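Local coordinates for sugar fermentation stimulation protein homolog (Pyrococcus furiosus, PDB 4DA2), which probably binds DNA and joins an OB-fold domain to a calcium-binding PD-(D/E)xK nuclease-like domain, at residues A[74-88]-A[210-222]. The protein carries 1 engineered substitution. Sequence-based numbering, arbitrary orientation.
Sequences GKIAIIDTRLQGKAF and ALGLHMELSGEII
I76 and M215 form a single antiparallel bridge, a hydrogen-bonded pair in which each residue gives its N-H to the other's carbonyl. The bond from M215 N to I76 O, 3.1 Å, is nearly straight at 171°, whereas the one from I76 N to M215 O, 2.8 Å, is bent to 135°. With the axes of 75-78 and 210-215 at 120°, the pairing stays local, joining the last strand of the OB sheet to the hairpin 207-215/220-229 of the PD-(D/E)xK domain.

Apolar side chains pack along both strands and against helix 81-93. CG2 of I76 meets CE of M215 at 3.8 Å, the thioether chain bending at its last bond to bring CE there; at the turn end, L217 of the type I turn 216-219 lays CD2 against I76 CG1. I78 crosses M215 and I221 at about a right angle, its CD1 touching M215 CB and I221 CD1. From the helix, L83 and I221 meet tip to tip, CD1 to CD1 at a tight 3.4 Å; A87 CB presses on L213 CD2, and L211 CD1 lies at the edge of the F88 ring.

At the polar end, K75 runs alongside E216 in the same direction, its CE 3.3 Å from E216 OE2, but NZ stays 4.7 Å from OE1. The carboxylate instead takes a 2.7 Å bond from H214 NE2 to E216 OE2, in the imidazole plane but from above the carboxylate plane. H214 ND1 bonds to R224, so both ring nitrogens are engaged and the ring's rotation is fixed.

The domain junction thus combines one two-bond bridge with largely aliphatic packing; beside the H214–E216 pair, the lysine probably contributes methylene packing and longer-range attraction to the glutamate.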
ATOM      1  N   GLY A  74      -0.250  17.443   8.295  1.00 23.12           N
ATOM      2  CA  GLY A  74      -1.361  18.228   7.815  1.00 19.19           C
ATOM      3  C   GLY A  74      -2.208  17.538   6.761  1.00 28.55           C
ATOM      4  O   GLY A  74      -3.261  18.040   6.362  1.00 24.84           O
ATOM      5  N   LYS A  75      -1.748  16.381   6.309  1.00 18.46           N
ATOM      6  CA  LYS A  75      -2.475  15.601   5.312  1.00 16.18           C
ATOM      7  C   LYS A  75      -2.823  14.285   6.009  1.00 18.80           C
ATOM      8  O   LYS A  75      -2.779  14.193   7.265  1.00 16.95           O
ATOM      9  CB  LYS A  75      -1.591  15.349   4.056  1.00 12.91           C
ATOM     10  CG  LYS A  75      -0.950  16.587   3.378  1.00 40.40           C
ATOM     11  CD  LYS A  75      -1.951  17.390   2.554  1.00 29.10           C
ATOM     12  CE  LYS A  75      -1.305  18.398   1.557  1.00 28.82           C
ATOM     13  NZ  LYS A  75      -0.518  19.493   2.221  1.00 37.68           N
ATOM     14  N   ILE A  76      -3.119  13.250   5.221  1.00 13.06           N
ATOM     15  CA  ILE A  76      -3.424  11.931   5.779  1.00 15.16           C
ATOM     16  C   ILE A  76      -2.559  10.839   5.133  1.00 16.26           C
ATOM     17  O   ILE A  76      -2.564  10.719   3.903  1.00 12.34           O
ATOM     18  CB  ILE A  76      -4.902  11.585   5.592  1.00 16.98           C
ATOM     19  CG1 ILE A  76      -5.777  12.603   6.358  1.00 15.10           C
ATOM     20  CG2 ILE A  76      -5.171  10.153   6.105  1.00 13.24           C
ATOM     21  CD1 ILE A  76      -7.266  12.628   5.929  1.00 20.22           C
ATOM     22  N   ALA A  77      -1.841  10.060   5.954  1.00 11.16           N
ATOM     23  CA  ALA A  77      -1.123   8.862   5.476  1.00 12.26           C
ATOM     24  C   ALA A  77      -2.166   7.742   5.361  1.00 17.39           C
ATOM     25  O   ALA A  77      -2.935   7.517   6.290  1.00 14.33           O
ATOM     26  CB  ALA A  77      -0.064   8.467   6.461  1.00 14.31           C
ATOM     27  N   ILE A  78      -2.185   7.031   4.236  1.00 13.88           N
ATOM     28  CA  ILE A  78      -3.189   5.986   4.045  1.00 12.40           C
ATOM     29  C   ILE A  78      -2.555   4.666   4.464  1.00 13.90           C
ATOM     30  O   ILE A  78      -1.652   4.139   3.776  1.00 15.26           O
ATOM     31  CB  ILE A  78      -3.690   5.912   2.579  1.00 10.16           C
ATOM     32  CG1 ILE A  78      -4.337   7.248   2.157  1.00 13.53           C
ATOM     33  CG2 ILE A  78      -4.660   4.721   2.449  1.00 14.53           C
ATOM     34  CD1 ILE A  78      -4.662   7.386   0.641  1.00 21.56           C
ATOM     35  N   ILE A  79      -3.062   4.114   5.553  1.00 13.69           N
ATOM     36  CA  ILE A  79      -2.626   2.776   5.997  1.00  9.37           C
ATOM     37  C   ILE A  79      -3.422   1.601   5.465  1.00 12.28           C
ATOM     38  O   ILE A  79      -2.917   0.469   5.473  1.00 12.24           O
ATOM     39  CB  ILE A  79      -2.559   2.683   7.541  1.00 13.19           C
ATOM     40  CG1 ILE A  79      -3.949   2.766   8.165  1.00 15.52           C
ATOM     41  CG2 ILE A  79      -1.587   3.745   8.076  1.00 18.01           C
ATOM     42  CD1 ILE A  79      -4.121   1.864   9.403  1.00 24.18           C
ATOM     43  N   ASP A  80      -4.652   1.854   4.996  1.00 17.05           N
ATOM     44  CA  ASP A  80      -5.548   0.779   4.563  1.00 22.14           C
ATOM     45  C   ASP A  80      -5.089   0.237   3.210  1.00 20.19           C
ATOM     46  O   ASP A  80      -5.053   0.968   2.210  1.00 11.66           O
ATOM     47  CB  ASP A  80      -7.000   1.273   4.475  1.00 15.60           C
ATOM     48  CG  ASP A  80      -7.994   0.140   4.174  1.00 19.30           C
ATOM     49  OD1 ASP A  80      -8.567  -0.432   5.124  1.00 23.27           O
ATOM     50  OD2 ASP A  80      -8.215  -0.157   2.977  1.00 16.45           O
ATOM     51  N   THR A  81      -4.743  -1.042   3.178  1.00 13.28           N
ATOM     52  CA  THR A  81      -4.206  -1.632   1.938  1.00 19.49           C
ATOM     53  C   THR A  81      -5.262  -1.792   0.839  1.00 16.01           C
ATOM     54  O   THR A  81      -4.923  -1.767  -0.351  1.00 13.80           O
ATOM     55  CB  THR A  81      -3.455  -2.958   2.189  1.00 17.26           C
ATOM     56  OG1 THR A  81      -4.375  -3.941   2.686  1.00 16.23           O
ATOM     57  CG2 THR A  81      -2.302  -2.746   3.169  1.00 22.81           C
ATOM     58  N   ARG A  82      -6.527  -1.940   1.237  1.00 15.09           N
ATOM     59  CA  ARG A  82      -7.635  -1.963   0.293  1.00 14.52           C
ATOM     60  C   ARG A  82      -7.795  -0.630  -0.439  1.00 13.60           C
ATOM     61  O   ARG A  82      -7.964  -0.628  -1.676  1.00 15.43           O
ATOM     62  CB  ARG A  82      -8.959  -2.348   0.952  1.00 24.95           C
ATOM     63  CG  ARG A  82      -9.077  -3.777   1.382  1.00 30.04           C
ATOM     64  CD  ARG A  82     -10.391  -3.961   2.123  1.00 59.41           C
ATOM     65  NE  ARG A  82     -10.643  -5.347   2.503  1.00 73.34           N
ATOM     66  CZ  ARG A  82     -11.500  -5.721   3.450  1.00 58.79           C
ATOM     67  NH1 ARG A  82     -12.180  -4.808   4.136  1.00 62.05           N
ATOM     68  NH2 ARG A  82     -11.668  -7.012   3.720  1.00 48.96           N
ATOM     69  N   LEU A  83      -7.713   0.483   0.296  1.00 16.69           N
ATOM     70  CA  LEU A  83      -7.796   1.798  -0.281  1.00 17.30           C
ATOM     71  C   LEU A  83      -6.579   2.027  -1.185  1.00 10.90           C
ATOM     72  O   LEU A  83      -6.721   2.541  -2.291  1.00 14.21           O
ATOM     73  CB  LEU A  83      -7.868   2.885   0.808  1.00 12.81           C
ATOM     74  CG  LEU A  83      -8.047   4.324   0.332  1.00 13.39           C
ATOM     75  CD1 LEU A  83      -9.106   4.491  -0.770  1.00 15.39           C
ATOM     76  CD2 LEU A  83      -8.368   5.268   1.522  1.00 10.94           C
ATOM     77  N   GLN A  84      -5.393   1.694  -0.683  1.00 11.73           N
ATOM     78  CA  GLN A  84      -4.157   1.780  -1.512  1.00 10.23           C
ATOM     79  C   GLN A  84      -4.366   1.035  -2.832  1.00 11.93           C
ATOM     80  O   GLN A  84      -4.057   1.566  -3.908  1.00 13.88           O
ATOM     81  CB  GLN A  84      -2.963   1.196  -0.763  1.00 11.35           C
ATOM     82  CG  GLN A  84      -2.450   2.056   0.380  1.00  9.68           C
ATOM     83  CD  GLN A  84      -1.258   1.375   1.070  1.00 10.30           C
ATOM     84  OE1 GLN A  84      -0.690   0.428   0.525  1.00 15.26           O
ATOM     85  NE2 GLN A  84      -0.863   1.868   2.222  1.00 14.80           N
ATOM     86  N   GLY A  85      -4.898  -0.182  -2.754  1.00 14.53           N
ATOM     87  CA  GLY A  85      -5.190  -0.973  -3.940  1.00 16.50           C
ATOM     88  C   GLY A  85      -6.193  -0.289  -4.865  1.00 17.65           C
ATOM     89  O   GLY A  85      -6.023  -0.304  -6.077  1.00 18.10           O
ATOM     90  N   LYS A  86      -7.220   0.344  -4.302  1.00 15.63           N
ATOM     91  CA  LYS A  86      -8.240   1.042  -5.118  1.00 12.18           C
ATOM     92  C   LYS A  86      -7.579   2.224  -5.844  1.00 15.68           C
ATOM     93  O   LYS A  86      -7.887   2.486  -7.017  1.00 16.52           O
ATOM     94  CB  LYS A  86      -9.405   1.546  -4.260  1.00 14.86           C
ATOM     95  CG  LYS A  86     -10.350   0.449  -3.769  1.00 21.01           C
ATOM     96  CD  LYS A  86     -11.663   1.073  -3.303  1.00 40.54           C
ATOM     97  CE  LYS A  86     -12.697   0.018  -2.912  1.00 38.34           C
ATOM     98  NZ  LYS A  86     -12.622  -0.296  -1.465  1.00 56.56           N
ATOM     99  N   ALA A  87      -6.660   2.897  -5.144  1.00 14.63           N
ATOM    100  CA  ALA A  87      -5.875   4.019  -5.704  1.00 16.78           C
ATOM    101  C   ALA A  87      -5.011   3.508  -6.869  1.00 14.29           C
ATOM    102  O   ALA A  87      -5.000   4.094  -7.961  1.00 15.61           O
ATOM    103  CB  ALA A  87      -5.007   4.641  -4.646  1.00 13.78           C
ATOM    104  N   PHE A  88      -4.297   2.412  -6.639  1.00 13.29           N
ATOM    105  CA  PHE A  88      -3.565   1.758  -7.735  1.00 13.28           C
ATOM    106  C   PHE A  88      -4.459   1.429  -8.952  1.00 15.17           C
ATOM    107  O   PHE A  88      -4.096   1.711 -10.091  1.00 11.72           O
ATOM    108  CB  PHE A  88      -2.785   0.508  -7.248  1.00  9.35           C
ATOM    109  CG  PHE A  88      -1.925  -0.098  -8.323  1.00  9.56           C
ATOM    110  CD1 PHE A  88      -0.789   0.573  -8.778  1.00 13.36           C
ATOM    111  CD2 PHE A  88      -2.255  -1.315  -8.893  1.00 12.27           C
ATOM    112  CE1 PHE A  88      -0.005   0.038  -9.771  1.00 19.11           C
ATOM    113  CE2 PHE A  88      -1.488  -1.833  -9.922  1.00 14.23           C
ATOM    114  CZ  PHE A  88      -0.353  -1.162 -10.347  1.00 15.33           C
ATOM    115  N   ALA A 210       7.790   2.681  -7.336  1.00 16.75           N
ATOM    116  CA  ALA A 210       7.234   3.226  -6.100  1.00 11.35           C
ATOM    117  C   ALA A 210       6.457   4.509  -6.412  1.00 17.32           C
ATOM    118  O   ALA A 210       6.923   5.350  -7.165  1.00 14.00           O
ATOM    119  CB  ALA A 210       8.344   3.492  -5.087  1.00 16.50           C
ATOM    120  N   LEU A 211       5.286   4.649  -5.803  1.00 11.60           N
ATOM    121  CA  LEU A 211       4.400   5.771  -6.070  1.00 11.82           C
ATOM    122  C   LEU A 211       4.118   6.574  -4.818  1.00 16.13           C
ATOM    123  O   LEU A 211       3.940   5.994  -3.759  1.00 16.96           O
ATOM    124  CB  LEU A 211       3.075   5.250  -6.600  1.00 16.67           C
ATOM    125  CG  LEU A 211       3.122   4.241  -7.752  1.00 16.73           C
ATOM    126  CD1 LEU A 211       1.704   3.737  -8.048  1.00 21.81           C
ATOM    127  CD2 LEU A 211       3.738   4.887  -8.998  1.00 14.35           C
ATOM    128  N   GLY A 212       4.086   7.903  -4.944  1.00 10.57           N
ATOM    129  CA  GLY A 212       3.737   8.764  -3.810  1.00 13.68           C
ATOM    130  C   GLY A 212       2.262   9.105  -3.846  1.00 17.38           C
ATOM    131  O   GLY A 212       1.728   9.527  -4.883  1.00 17.02           O
ATOM    132  N   LEU A 213       1.592   8.909  -2.703  1.00 11.30           N
ATOM    133  CA  LEU A 213       0.176   9.162  -2.577  1.00 12.21           C
ATOM    134  C   LEU A 213      -0.091   9.723  -1.193  1.00 12.72           C
ATOM    135  O   LEU A 213       0.703   9.503  -0.274  1.00 18.02           O
ATOM    136  CB  LEU A 213      -0.635   7.867  -2.725  1.00 20.32           C
ATOM    137  CG  LEU A 213      -0.851   7.306  -4.127  1.00 23.89           C
ATOM    138  CD1 LEU A 213       0.365   6.500  -4.614  1.00 32.19           C
ATOM    139  CD2 LEU A 213      -2.084   6.448  -4.107  1.00 29.81           C
ATOM    140  N   HIS A 214      -1.169  10.480  -1.077  1.00 17.88           N
ATOM    141  CA  HIS A 214      -1.713  10.881   0.218  1.00 12.30           C
ATOM    142  C   HIS A 214      -3.193  11.192   0.035  1.00 12.21           C
ATOM    143  O   HIS A 214      -3.721  11.213  -1.099  1.00 14.97           O
ATOM    144  CB  HIS A 214      -0.933  12.068   0.833  1.00 14.61           C
ATOM    145  CG  HIS A 214      -1.108  13.349   0.079  1.00 19.34           C
ATOM    146  ND1 HIS A 214      -0.233  13.760  -0.905  1.00 15.89           N
ATOM    147  CD2 HIS A 214      -2.077  14.292   0.136  1.00 17.34           C
ATOM    148  CE1 HIS A 214      -0.648  14.905  -1.420  1.00 18.33           C
ATOM    149  NE2 HIS A 214      -1.766  15.253  -0.806  1.00 14.87           N
ATOM    150  N   MET A 215      -3.878  11.416   1.157  1.00 12.14           N
ATOM    151  CA  MET A 215      -5.252  11.834   1.161  1.00 19.19           C
ATOM    152  C   MET A 215      -5.304  13.191   1.860  1.00  9.53           C
ATOM    153  O   MET A 215      -4.552  13.427   2.829  1.00 11.94           O
ATOM    154  CB  MET A 215      -6.112  10.808   1.883  1.00 14.66           C
ATOM    155  CG  MET A 215      -7.617  11.147   1.870  1.00 14.86           C
ATOM    156  SD  MET A 215      -8.697   9.731   2.310  1.00 22.29           S
ATOM    157  CE  MET A 215      -8.143   9.283   3.932  1.00 22.94           C
ATOM    158  N   GLU A 216      -6.107  14.093   1.308  1.00 15.38           N
ATOM    159  CA  GLU A 216      -6.333  15.399   1.904  1.00 19.28           C
ATOM    160  C   GLU A 216      -7.453  15.252   2.914  1.00 15.03           C
ATOM    161  O   GLU A 216      -8.226  14.308   2.838  1.00 15.11           O
ATOM    162  CB  GLU A 216      -6.760  16.392   0.835  1.00 14.59           C
ATOM    163  CG  GLU A 216      -5.779  16.497  -0.340  1.00 27.18           C
ATOM    164  CD  GLU A 216      -4.629  17.412  -0.005  1.00 32.68           C
ATOM    165  OE1 GLU A 216      -4.810  18.234   0.916  1.00 25.21           O
ATOM    166  OE2 GLU A 216      -3.552  17.325  -0.639  1.00 23.90           O
ATOM    167  N   LEU A 217      -7.551  16.206   3.834  1.00 18.95           N
ATOM    168  CA  LEU A 217      -8.604  16.181   4.853  1.00 16.51           C
ATOM    169  C   LEU A 217      -9.996  16.185   4.239  1.00 19.75           C
ATOM    170  O   LEU A 217     -10.940  15.679   4.850  1.00 26.39           O
ATOM    171  CB  LEU A 217      -8.461  17.365   5.821  1.00 21.38           C
ATOM    172  CG  LEU A 217      -7.096  17.524   6.499  1.00 21.09           C
ATOM    173  CD1 LEU A 217      -7.045  18.794   7.348  1.00 39.61           C
ATOM    174  CD2 LEU A 217      -6.752  16.302   7.326  1.00 23.49           C
ATOM    175  N   SER A 218     -10.106  16.744   3.028  1.00 20.36           N
ATOM    176  CA  SER A 218     -11.308  16.695   2.203  1.00 20.66           C
ATOM    177  C   SER A 218     -11.737  15.285   1.727  1.00 31.23           C
ATOM    178  O   SER A 218     -12.835  15.103   1.220  1.00 23.99           O
ATOM    179  CB  SER A 218     -11.102  17.584   0.968  1.00 23.85           C
ATOM    180  OG  SER A 218     -10.137  16.976   0.093  1.00 21.35           O
ATOM    181  N   GLY A 219     -10.869  14.291   1.864  1.00 17.60           N
ATOM    182  CA  GLY A 219     -11.169  12.960   1.342  1.00 16.71           C
ATOM    183  C   GLY A 219     -10.561  12.707  -0.031  1.00 29.83           C
ATOM    184  O   GLY A 219     -10.575  11.568  -0.503  1.00 14.20           O
ATOM    185  N   GLU A 220     -10.005  13.744  -0.658  1.00 18.47           N
ATOM    186  CA  GLU A 220      -9.408  13.588  -1.997  1.00 23.25           C
ATOM    187  C   GLU A 220      -8.100  12.824  -1.929  1.00 16.51           C
ATOM    188  O   GLU A 220      -7.238  13.131  -1.104  1.00 20.19           O
ATOM    189  CB  GLU A 220      -9.161  14.947  -2.649  1.00 17.95           C
ATOM    190  CG  GLU A 220     -10.453  15.632  -3.066  1.00 29.01           C
ATOM    191  CD  GLU A 220     -10.249  17.094  -3.349  1.00 39.57           C
ATOM    192  OE1 GLU A 220      -9.896  17.834  -2.398  1.00 41.21           O
ATOM    193  OE2 GLU A 220     -10.438  17.499  -4.517  1.00 44.89           O
ATOM    194  N   ILE A 221      -7.955  11.838  -2.806  1.00 17.70           N
ATOM    195  CA  ILE A 221      -6.734  11.037  -2.836  1.00 18.88           C
ATOM    196  C   ILE A 221      -5.861  11.556  -3.976  1.00 21.41           C
ATOM    197  O   ILE A 221      -6.304  11.688  -5.122  1.00 20.85           O
ATOM    198  CB  ILE A 221      -7.018   9.523  -2.946  1.00 18.04           C
ATOM    199  CG1 ILE A 221      -7.628   9.000  -1.629  1.00 23.63           C
ATOM    200  CG2 ILE A 221      -5.724   8.726  -3.318  1.00 17.59           C
ATOM    201  CD1 ILE A 221      -7.778   7.496  -1.579  1.00 19.76           C
ATOM    202  N   ILE A 222      -4.631  11.887  -3.622  1.00 13.91           N
ATOM    203  CA  ILE A 222      -3.724  12.611  -4.516  1.00 20.42           C
ATOM    204  C   ILE A 222      -2.549  11.713  -4.925  1.00 15.08           C
ATOM    205  O   ILE A 222      -1.853  11.137  -4.081  1.00 15.79           O
ATOM    206  CB  ILE A 222      -3.199  13.926  -3.836  1.00 21.19           C
ATOM    207  CG1 ILE A 222      -4.361  14.826  -3.370  1.00 22.93           C
ATOM    208  CG2 ILE A 222      -2.260  14.708  -4.761  1.00 20.25           C
ATOM    209  CD1 ILE A 222      -5.415  15.086  -4.445  1.00 19.29           C
TER